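Local coordinates for protein aldehyde dehydrogenase (Staphylococcus aureus, PDB 6K10) that oxidises the carotenoid aldehyde 4,4'-diaponeurosporen-4-al to 4,4'-diaponeurosporenoic acid with NAD+, a step in the biosynthesis of the yellow-orange pigment staphyloxanthin, at residues A[45-50]-A[158-163]; A[56-61]-A[151-156]; A[68-73]-A[123-128]. The protein carries 1 engineered substitution. All blocks are in the same frame, centred on the assembly; numbering follows the deposited sequence.

Contact 1 of 3, residues A[45-50]-A[158-163]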
loop_
_atom_site.group_PDB
_atom_site.type_symbol
_atom_site.label_atom_id
_atom_site.label_comp_id
_atom_site.label_asym_id
_atom_site.label_seq_id
_atom_site.Cartn_x
_atom_site.Cartn_y
_atom_site.Cartn_z
ATOM N N LYS A 45 22.140 22.858 1.834
ATOM C CA LYS A 45 22.650 24.052 2.502
ATOM C C LYS A 45 23.547 24.860 1.574
ATOM O O LYS A 45 23.470 26.094 1.542
ATOM C CB LYS A 45 23.407 23.660 3.769
ATOM C CG LYS A 45 22.519 23.134 4.880
ATOM C CD LYS A 45 23.346 22.463 5.960
ATOM C CE LYS A 45 22.493 21.545 6.817
ATOM N NZ LYS A 45 23.103 21.301 8.153
ATOM N N SER A 46 24.406 24.179 0.811
ATOM C CA SER A 46 25.280 24.878 -0.124
ATOM C C SER A 46 24.480 25.625 -1.182
ATOM O O SER A 46 24.910 26.684 -1.656
ATOM C CB SER A 46 26.235 23.884 -0.784
ATOM O OG SER A 46 26.898 23.099 0.191
ATOM N N TYR A 47 23.314 25.104 -1.550
ATOM C CA TYR A 47 22.480 25.678 -2.596
ATOM C C TYR A 47 21.305 26.471 -2.047
ATOM O O TYR A 47 20.418 26.846 -2.820
ATOM C CB TYR A 47 21.965 24.569 -3.505
ATOM C CG TYR A 47 22.927 24.144 -4.582
ATOM C CD1 TYR A 47 24.040 23.376 -4.275
ATOM C CD2 TYR A 47 22.695 24.459 -5.912
ATOM C CE1 TYR A 47 24.911 22.958 -5.257
ATOM C CE2 TYR A 47 23.559 24.049 -6.900
ATOM C CZ TYR A 47 24.666 23.298 -6.568
ATOM O OH TYR A 47 25.529 22.887 -7.556
ATOM N N GLU A 48 21.275 26.729 -0.736
ATOM C CA GLU A 48 20.106 27.349 -0.117
ATOM C C GLU A 48 19.727 28.655 -0.807
ATOM O O GLU A 48 18.549 28.906 -1.081
ATOM C CB GLU A 48 20.367 27.590 1.370
ATOM C CG GLU A 48 19.201 28.247 2.086
ATOM C CD GLU A 48 19.537 28.643 3.510
ATOM O OE1 GLU A 48 19.765 27.738 4.339
ATOM O OE2 GLU A 48 19.572 29.857 3.799
ATOM N N SER A 49 20.719 29.497 -1.100
ATOM C CA SER A 49 20.426 30.779 -1.731
ATOM C C SER A 49 19.839 30.590 -3.125
ATOM O O SER A 49 18.881 31.275 -3.500
ATOM C CB SER A 49 21.691 31.636 -1.793
ATOM O OG SER A 49 21.360 33.010 -1.885
ATOM N N ASP A 50 20.398 29.660 -3.905
ATOM C CA ASP A 50 19.890 29.422 -5.252
ATOM C C ASP A 50 18.489 28.827 -5.228
ATOM O O ASP A 50 17.675 29.127 -6.110
ATOM C CB ASP A 50 20.842 28.502 -6.020
ATOM C CG ASP A 50 22.302 28.815 -5.748
ATOM O OD1 ASP A 50 22.792 28.494 -4.642
ATOM O OD2 ASP A 50 22.964 29.387 -6.639
ATOM N N LYS A 158 18.422 19.781 -10.472
ATOM C CA LYS A 158 19.302 18.952 -11.292
ATOM C C LYS A 158 20.770 19.240 -10.999
ATOM O O LYS A 158 21.577 18.312 -10.867
ATOM C CB LYS A 158 19.000 19.174 -12.772
ATOM C CG LYS A 158 20.008 18.528 -13.705
ATOM C CD LYS A 158 19.321 17.740 -14.802
ATOM C CE LYS A 158 20.336 17.014 -15.664
ATOM N NZ LYS A 158 20.549 15.621 -15.186
ATOM N N ARG A 159 21.136 20.521 -10.906
ATOM C CA ARG A 159 22.509 20.891 -10.570
ATOM C C ARG A 159 22.919 20.294 -9.231
ATOM O O ARG A 159 23.960 19.635 -9.117
ATOM C CB ARG A 159 22.643 22.414 -10.525
ATOM C CG ARG A 159 22.715 23.099 -11.877
ATOM C CD ARG A 159 23.345 24.482 -11.741
ATOM N NE ARG A 159 22.349 25.539 -11.574
ATOM C CZ ARG A 159 22.288 26.353 -10.524
ATOM N NH1 ARG A 159 21.349 27.287 -10.460
ATOM N NH2 ARG A 159 23.163 26.234 -9.534
ATOM N N LEU A 160 22.101 20.528 -8.203
ATOM C CA LEU A 160 22.375 20.020 -6.865
ATOM C C LEU A 160 22.620 18.517 -6.879
ATOM O O LEU A 160 23.610 18.026 -6.324
ATOM C CB LEU A 160 21.199 20.378 -5.951
ATOM C CG LEU A 160 21.307 20.112 -4.455
ATOM C CD1 LEU A 160 20.959 18.677 -4.057
ATOM C CD2 LEU A 160 22.725 20.424 -4.124
ATOM N N ILE A 161 21.720 17.770 -7.516
ATOM C CA ILE A 161 21.817 16.314 -7.515
ATOM C C ILE A 161 23.056 15.859 -8.274
ATOM O O ILE A 161 23.830 15.027 -7.790
ATOM C CB ILE A 161 20.536 15.696 -8.101
ATOM C CG1 ILE A 161 19.355 15.915 -7.148
ATOM C CG2 ILE A 161 20.745 14.223 -8.407
ATOM C CD1 ILE A 161 19.497 15.202 -5.820
ATOM N N ASN A 162 23.262 16.400 -9.478
ATOM C CA ASN A 162 24.352 15.926 -10.328
ATOM C C ASN A 162 25.721 16.230 -9.733
ATOM O O ASN A 162 26.674 15.475 -9.956
ATOM C CB ASN A 162 24.241 16.539 -11.725
ATOM C CG ASN A 162 23.148 15.899 -12.555
ATOM O OD1 ASN A 162 22.704 16.462 -13.555
ATOM N ND2 ASN A 162 22.713 14.711 -12.148
ATOM N N GLU A 163 25.849 17.322 -8.990
ATOM C CA GLU A 163 27.131 17.664 -8.397
ATOM C C GLU A 163 27.345 16.997 -7.044
ATOM O O GLU A 163 28.431 17.133 -6.468
ATOM C CB GLU A 163 27.256 19.187 -8.283
ATOM C CG GLU A 163 27.136 19.863 -9.648
ATOM C CD GLU A 163 27.671 21.279 -9.680
ATOM O OE1 GLU A 163 28.739 21.534 -9.084
ATOM O OE2 GLU A 163 27.025 22.133 -10.323
#

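Contact 2 of 3, residues A[56-61]-A[151-156]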
loop_
_atom_site.group_PDB
_atom_site.type_symbol
_atom_site.label_atom_id
_atom_site.label_comp_id
_atom_site.label_asym_id
_atom_site.label_seq_id
_atom_site.Cartn_x
_atom_site.Cartn_y
_atom_site.Cartn_z
ATOM N N TYR A 56 11.533 31.985 -5.637
ATOM C CA TYR A 56 11.030 33.349 -5.741
ATOM C C TYR A 56 10.694 33.705 -7.184
ATOM O O TYR A 56 9.631 34.269 -7.465
ATOM C CB TYR A 56 12.059 34.326 -5.178
ATOM C CG TYR A 56 11.607 35.763 -5.213
ATOM C CD1 TYR A 56 10.654 36.230 -4.319
ATOM C CD2 TYR A 56 12.126 36.651 -6.145
ATOM C CE1 TYR A 56 10.235 37.543 -4.347
ATOM C CE2 TYR A 56 11.712 37.968 -6.182
ATOM C CZ TYR A 56 10.767 38.408 -5.280
ATOM O OH TYR A 56 10.348 39.719 -5.309
ATOM N N THR A 57 11.593 33.386 -8.116
ATOM C CA THR A 57 11.376 33.783 -9.502
ATOM C C THR A 57 10.215 33.017 -10.125
ATOM O O THR A 57 9.424 33.589 -10.884
ATOM C CB THR A 57 12.658 33.581 -10.311
ATOM O OG1 THR A 57 13.707 34.385 -9.754
ATOM C CG2 THR A 57 12.445 33.982 -11.763
ATOM N N ASP A 58 10.079 31.732 -9.799
ATOM C CA ASP A 58 9.078 30.895 -10.450
ATOM C C ASP A 58 7.701 30.978 -9.804
ATOM O O ASP A 58 6.692 30.878 -10.512
ATOM C CB ASP A 58 9.540 29.432 -10.469
ATOM C CG ASP A 58 10.762 29.217 -11.340
ATOM O OD1 ASP A 58 11.185 30.174 -12.022
ATOM O OD2 ASP A 58 11.289 28.084 -11.355
ATOM N N LEU A 59 7.627 31.164 -8.484
ATOM C CA LEU A 59 6.360 31.119 -7.763
ATOM C C LEU A 59 6.101 32.367 -6.925
ATOM O O LEU A 59 5.098 32.414 -6.201
ATOM C CB LEU A 59 6.307 29.878 -6.866
ATOM C CG LEU A 59 6.166 28.524 -7.565
ATOM C CD1 LEU A 59 6.387 27.385 -6.583
ATOM C CD2 LEU A 59 4.801 28.408 -8.220
ATOM N N GLY A 60 6.968 33.373 -7.000
ATOM C CA GLY A 60 6.830 34.531 -6.132
ATOM C C GLY A 60 6.899 34.189 -4.662
ATOM O O GLY A 60 6.342 34.917 -3.833
ATOM N N LYS A 61 7.575 33.097 -4.317
ATOM C CA LYS A 61 7.554 32.581 -2.955
ATOM C C LYS A 61 8.566 33.326 -2.094
ATOM O O LYS A 61 9.773 33.280 -2.358
ATOM C CB LYS A 61 7.840 31.082 -2.957
ATOM C CG LYS A 61 7.478 30.385 -1.656
ATOM C CD LYS A 61 7.547 28.874 -1.808
ATOM C CE LYS A 61 6.554 28.385 -2.851
ATOM N NZ LYS A 61 6.035 27.019 -2.546
ATOM N N PRO A 151 10.852 26.089 -14.086
ATOM C CA PRO A 151 12.091 25.598 -14.710
ATOM C C PRO A 151 13.356 25.991 -13.969
ATOM O O PRO A 151 14.352 25.262 -14.047
ATOM C CB PRO A 151 12.042 26.223 -16.110
ATOM C CG PRO A 151 11.263 27.483 -15.918
ATOM C CD PRO A 151 10.245 27.197 -14.843
ATOM N N ASN A 152 13.366 27.128 -13.273
ATOM C CA ASN A 152 14.551 27.490 -12.504
ATOM C C ASN A 152 14.728 26.561 -11.310
ATOM O O ASN A 152 15.852 26.160 -10.989
ATOM C CB ASN A 152 14.463 28.946 -12.053
ATOM C CG ASN A 152 14.587 29.915 -13.209
ATOM O OD1 ASN A 152 15.657 30.058 -13.799
ATOM N ND2 ASN A 152 13.487 30.579 -13.546
ATOM N N VAL A 153 13.625 26.198 -10.652
ATOM C CA VAL A 153 13.697 25.250 -9.543
ATOM C C VAL A 153 14.176 23.891 -10.039
ATOM O O VAL A 153 15.030 23.250 -9.416
ATOM C CB VAL A 153 12.335 25.143 -8.838
ATOM C CG1 VAL A 153 12.429 24.183 -7.661
ATOM C CG2 VAL A 153 11.863 26.515 -8.380
ATOM N N ALA A 154 13.629 23.433 -11.169
ATOM C CA ALA A 154 14.022 22.137 -11.715
ATOM C C ALA A 154 15.515 22.090 -12.014
ATOM O O ALA A 154 16.184 21.091 -11.721
ATOM C CB ALA A 154 13.214 21.833 -12.978
ATOM N N ARG A 155 16.059 23.165 -12.591
ATOM C CA ARG A 155 17.482 23.199 -12.913
ATOM C C ARG A 155 18.339 23.216 -11.657
ATOM O O ARG A 155 19.390 22.564 -11.605
ATOM C CB ARG A 155 17.807 24.414 -13.780
ATOM C CG ARG A 155 19.274 24.504 -14.200
ATOM C CD ARG A 155 19.807 23.172 -14.722
ATOM N NE ARG A 155 19.112 22.724 -15.928
ATOM C CZ ARG A 155 19.194 23.311 -17.118
ATOM N NH1 ARG A 155 18.517 22.793 -18.132
ATOM N NH2 ARG A 155 19.944 24.393 -17.286
ATOM N N VAL A 156 17.944 24.008 -10.662
ATOM C CA VAL A 156 18.680 24.026 -9.404
ATOM C C VAL A 156 18.685 22.637 -8.785
ATOM O O VAL A 156 19.699 22.185 -8.240
ATOM C CB VAL A 156 18.081 25.077 -8.451
ATOM C CG1 VAL A 156 18.633 24.899 -7.048
ATOM C CG2 VAL A 156 18.368 26.477 -8.966
#

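Contact 3 of 3, residues A[68-73]-A[123-128]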
loop_
_atom_site.group_PDB
_atom_site.type_symbol
_atom_site.label_atom_id
_atom_site.label_comp_id
_atom_site.label_asym_id
_atom_site.label_seq_id
_atom_site.Cartn_x
_atom_site.Cartn_y
_atom_site.Cartn_z
ATOM N N ALA A 68 9.759 27.519 5.411
ATOM C CA ALA A 68 8.867 26.716 6.241
ATOM C C ALA A 68 8.231 25.573 5.460
ATOM O O ALA A 68 7.902 24.537 6.047
ATOM C CB ALA A 68 7.786 27.600 6.859
ATOM N N THR A 69 8.052 25.729 4.147
ATOM C CA THR A 69 7.334 24.736 3.359
ATOM C C THR A 69 8.201 23.965 2.375
ATOM O O THR A 69 7.715 22.990 1.791
ATOM C CB THR A 69 6.178 25.394 2.587
ATOM O OG1 THR A 69 6.703 26.293 1.600
ATOM C CG2 THR A 69 5.264 26.158 3.534
ATOM N N GLU A 70 9.457 24.363 2.159
ATOM C CA GLU A 70 10.282 23.650 1.188
ATOM C C GLU A 70 11.663 23.295 1.732
ATOM O O GLU A 70 12.004 22.112 1.826
ATOM C CB GLU A 70 10.421 24.462 -0.106
ATOM C CG GLU A 70 9.104 24.992 -0.659
ATOM C CD GLU A 70 8.781 24.468 -2.049
ATOM O OE1 GLU A 70 9.331 23.420 -2.443
ATOM O OE2 GLU A 70 7.967 25.104 -2.746
ATOM N N ILE A 71 12.468 24.294 2.090
ATOM C CA ILE A 71 13.859 24.027 2.458
ATOM C C ILE A 71 13.962 23.514 3.887
ATOM O O ILE A 71 14.491 22.423 4.135
ATOM C CB ILE A 71 14.728 25.281 2.262
ATOM C CG1 ILE A 71 14.684 25.743 0.810
ATOM C CG2 ILE A 71 16.159 24.997 2.689
ATOM C CD1 ILE A 71 15.590 26.914 0.536
ATOM N N GLY A 72 13.490 24.307 4.851
ATOM C CA GLY A 72 13.699 23.961 6.248
ATOM C C GLY A 72 13.059 22.643 6.632
ATOM O O GLY A 72 13.650 21.843 7.361
ATOM N N ILE A 73 11.840 22.400 6.146
ATOM C CA ILE A 73 11.151 21.156 6.463
ATOM C C ILE A 73 11.895 19.962 5.875
ATOM O O ILE A 73 11.878 18.867 6.450
ATOM C CB ILE A 73 9.690 21.232 5.974
ATOM C CG1 ILE A 73 8.899 20.001 6.415
ATOM C CG2 ILE A 73 9.630 21.402 4.463
ATOM C CD1 ILE A 73 7.408 20.240 6.468
ATOM N N TYR A 123 4.853 22.908 -4.883
ATOM C CA TYR A 123 5.957 22.849 -3.929
ATOM C C TYR A 123 7.060 22.047 -4.604
ATOM O O TYR A 123 7.339 20.898 -4.233
ATOM C CB TYR A 123 5.533 22.247 -2.592
ATOM C CG TYR A 123 4.514 23.101 -1.871
ATOM C CD1 TYR A 123 3.168 23.031 -2.200
ATOM C CD2 TYR A 123 4.901 23.995 -0.881
ATOM C CE1 TYR A 123 2.232 23.813 -1.556
ATOM C CE2 TYR A 123 3.971 24.782 -0.228
ATOM C CZ TYR A 123 2.638 24.688 -0.571
ATOM O OH TYR A 123 1.706 25.469 0.073
ATOM N N PRO A 124 7.709 22.637 -5.612
ATOM C CA PRO A 124 8.515 21.838 -6.547
ATOM C C PRO A 124 9.778 21.279 -5.934
ATOM O O PRO A 124 10.348 20.331 -6.489
ATOM C CB PRO A 124 8.831 22.835 -7.668
ATOM C CG PRO A 124 8.809 24.171 -6.990
ATOM C CD PRO A 124 7.772 24.080 -5.905
ATOM N N PHE A 125 10.230 21.830 -4.812
ATOM C CA PHE A 125 11.410 21.329 -4.119
ATOM C C PHE A 125 11.022 20.277 -3.082
ATOM O O PHE A 125 11.533 19.154 -3.109
ATOM C CB PHE A 125 12.161 22.506 -3.483
ATOM C CG PHE A 125 13.407 22.118 -2.744
ATOM C CD1 PHE A 125 13.362 21.822 -1.393
ATOM C CD2 PHE A 125 14.627 22.068 -3.397
ATOM C CE1 PHE A 125 14.508 21.471 -0.708
ATOM C CE2 PHE A 125 15.779 21.720 -2.717
ATOM C CZ PHE A 125 15.719 21.421 -1.370
ATOM N N GLN A 126 10.100 20.626 -2.177
ATOM C CA GLN A 126 9.693 19.701 -1.120
ATOM C C GLN A 126 9.110 18.411 -1.685
ATOM O O GLN A 126 9.379 17.322 -1.164
ATOM C CB GLN A 126 8.689 20.380 -0.185
ATOM C CG GLN A 126 7.735 19.434 0.535
ATOM C CD GLN A 126 8.381 18.682 1.681
ATOM O OE1 GLN A 126 9.554 18.888 1.998
ATOM N NE2 GLN A 126 7.614 17.803 2.313
ATOM N N LEU A 127 8.324 18.509 -2.755
ATOM C CA LEU A 127 7.708 17.312 -3.311
ATOM C C LEU A 127 8.676 16.467 -4.126
ATOM O O LEU A 127 8.309 15.362 -4.534
ATOM C CB LEU A 127 6.484 17.695 -4.140
ATOM C CG LEU A 127 5.398 18.376 -3.298
ATOM C CD1 LEU A 127 4.336 19.025 -4.172
ATOM C CD2 LEU A 127 4.767 17.376 -2.340
ATOM N N VAL A 128 9.884 16.955 -4.379
ATOM C CA VAL A 128 10.965 16.094 -4.846
ATOM C C VAL A 128 11.681 15.423 -3.679
ATOM O O VAL A 128 11.896 14.207 -3.683
ATOM C CB VAL A 128 11.955 16.896 -5.723
ATOM C CG1 VAL A 128 13.288 16.158 -5.832
ATOM C CG2 VAL A 128 11.391 17.136 -7.113
#

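Contact 1 of 3, residues A[45-50]-A[158-163]
The ring of Y47 carries this contact, reaching from the break between helix 30-46 and helix 48-59 onto the flank of helix 151-164. L160 sits over one ring face: its CA lies 4.2 Å from the ring centroid in a CH-pi contact, displaced toward the rim, while its CD2 presses against Y47 CD1 at 3.2 Å. With CG anti to the backbone N (chi1 -173°), L160 sends that methyl toward the ring. At the ring edge, near its plane, R159 NH2 comes to 3.4 Å from Y47 CE2, the guanidinium turned 36° from the ring. At the tip, E163 OE2 is 3.2 Å from Y47 OH, but the angle is too poor for a hydrogen bond. D50 OD2 stands 4.3 Å from R159 NH2, too far for a salt bridge, so any attraction is probably modest. Further back, K158 NZ bonds N162 OD1, and both side chains also bond E171. Y47 is the N-cap residue of helix 48-59. The helix junction thus packs at the surface against helix 151-164, which rests through I161 on strand 170-172, while E48 turns from this contact to helix 63-89 and pairs with K461 of the second subunit.

Contact 2 of 3, residues A[56-61]-A[151-156]
D58, in the last turn of helix 48-59, points its carboxylate at the first turn of helix 151-164, and the two oxygens divide the work. OD1 takes the side-chain amide of N152: the D58 OD1 to N152 ND2 bond is 2.8 Å long and almost straight, at 176°. It uses the syn lone pair of OD1 and lies practically in the amide plane of N152, although the carboxylate and amide planes are twisted 34° apart. OD2 turns instead to the backbone. V153 N donates to D58 OD2 over 3.1 Å from above the carboxylate plane, and N152 N adds a weak, strongly bent bond to D58 OD2 at 3.0 Å. N152 has CG beside its own backbone N (chi1 -69°), so its amide folds back alongside the peptide N-H groups and the carboxylate is met by side chain and main chain together. Carbon atoms lie against OD2 as well: V153 CG2 at 3.4 Å and P151 CD at 3.7 Å from D58 OD2. T57 CG2 instead touches the amide, 4.0 Å from N152 ND2. The T57 hydroxyl bonds the backbone oxygen of E53. Beyond the polar group, V153 also packs on A54, L55 and P124, while D58 touches T150. The chemistry is that of a buried carboxylate at a helix N-terminus: first-turn N-H groups and an amide compensate it, the positive end of the helix dipole would probably stabilise its charge and keep it ionised, and two helices distant in sequence are tied together by directed hydrogen bonds as well as by packing.

Contact 3 of 3, residues A[68-73]-A[123-128]
Helix 63-89 widens into a pi-type turn at 68-71, and there E70 comes within 4.6 Å of Q126, CA to CA, at the point where the loop from Y123 runs into helix 126-138. The E70 chain bends at chi2 (-119°), bringing its carboxylate to the backbone of that entry. OE1 is gripped by two N-H groups: Q126 N donates to E70 OE1 over 2.9 Å, at 165°, on the anti lone pair, while F125 N reaches E70 OE1 over 3.0 Å, more bent at 137°, on the syn lone pair. E70 OE2 lies against Y123 CA and, 3.3 Å away, P124 CD, and its salt bridge to K61 gives the other half of the carboxylate a charged partner. These bonds together probably favour the ionised form. Around this group, F125 turns the edge of its ring to the backbone oxygen of E70, with F125 CD1 3.5 Å from E70 O. T69 OG1 lies at the edge of the Y123 ring, in its plane, 3.6 Å from Y123 CE2; the same hydroxyl bonds the backbone oxygen of E65. One turn further along helix 63-89, I73 CG2 meets Q126 OE1 at 3.5 Å, an oxygen that bonds the hydroxyl of T74; the Q126 chain is bent at chi2. The Y123 ring makes a cation-pi contact with K61, and its hydroxyl bonds T250; the Y123 side chain lies about 7 Å from that of S251, the engineered residue at a predicted active-site position. Y123 and P124 belong to the Asn-aromatic-Pro sequence of aldehyde dehydrogenases, whose asparagine in relatives lines the oxyanion hole; E70 probably helps set this loop as it enters the beta-alpha-beta crossover between strands 104-118 and 141-145.

Contacts 1 and 2 join the same pair of helices, 48-59 and 151-164, at different points: contact 1 at the surface, through an aromatic ring and a charge pair too distant for a salt bridge, contact 2 partly buried, through a carboxylate with directed bonds. They meet where V156 packs against Y47 and D50. Contact 3 is the buried member, nearest the active site, and brings in helices 63-89 and 126-138. Both deeper contacts set an acid against backbone N-H groups where a helix begins, but the carboxylate of contact 3 also has a lysine partner, K61 from segment 56-61. That salt bridge, with P124 packed against L59 and V153, couples contacts 2 and 3.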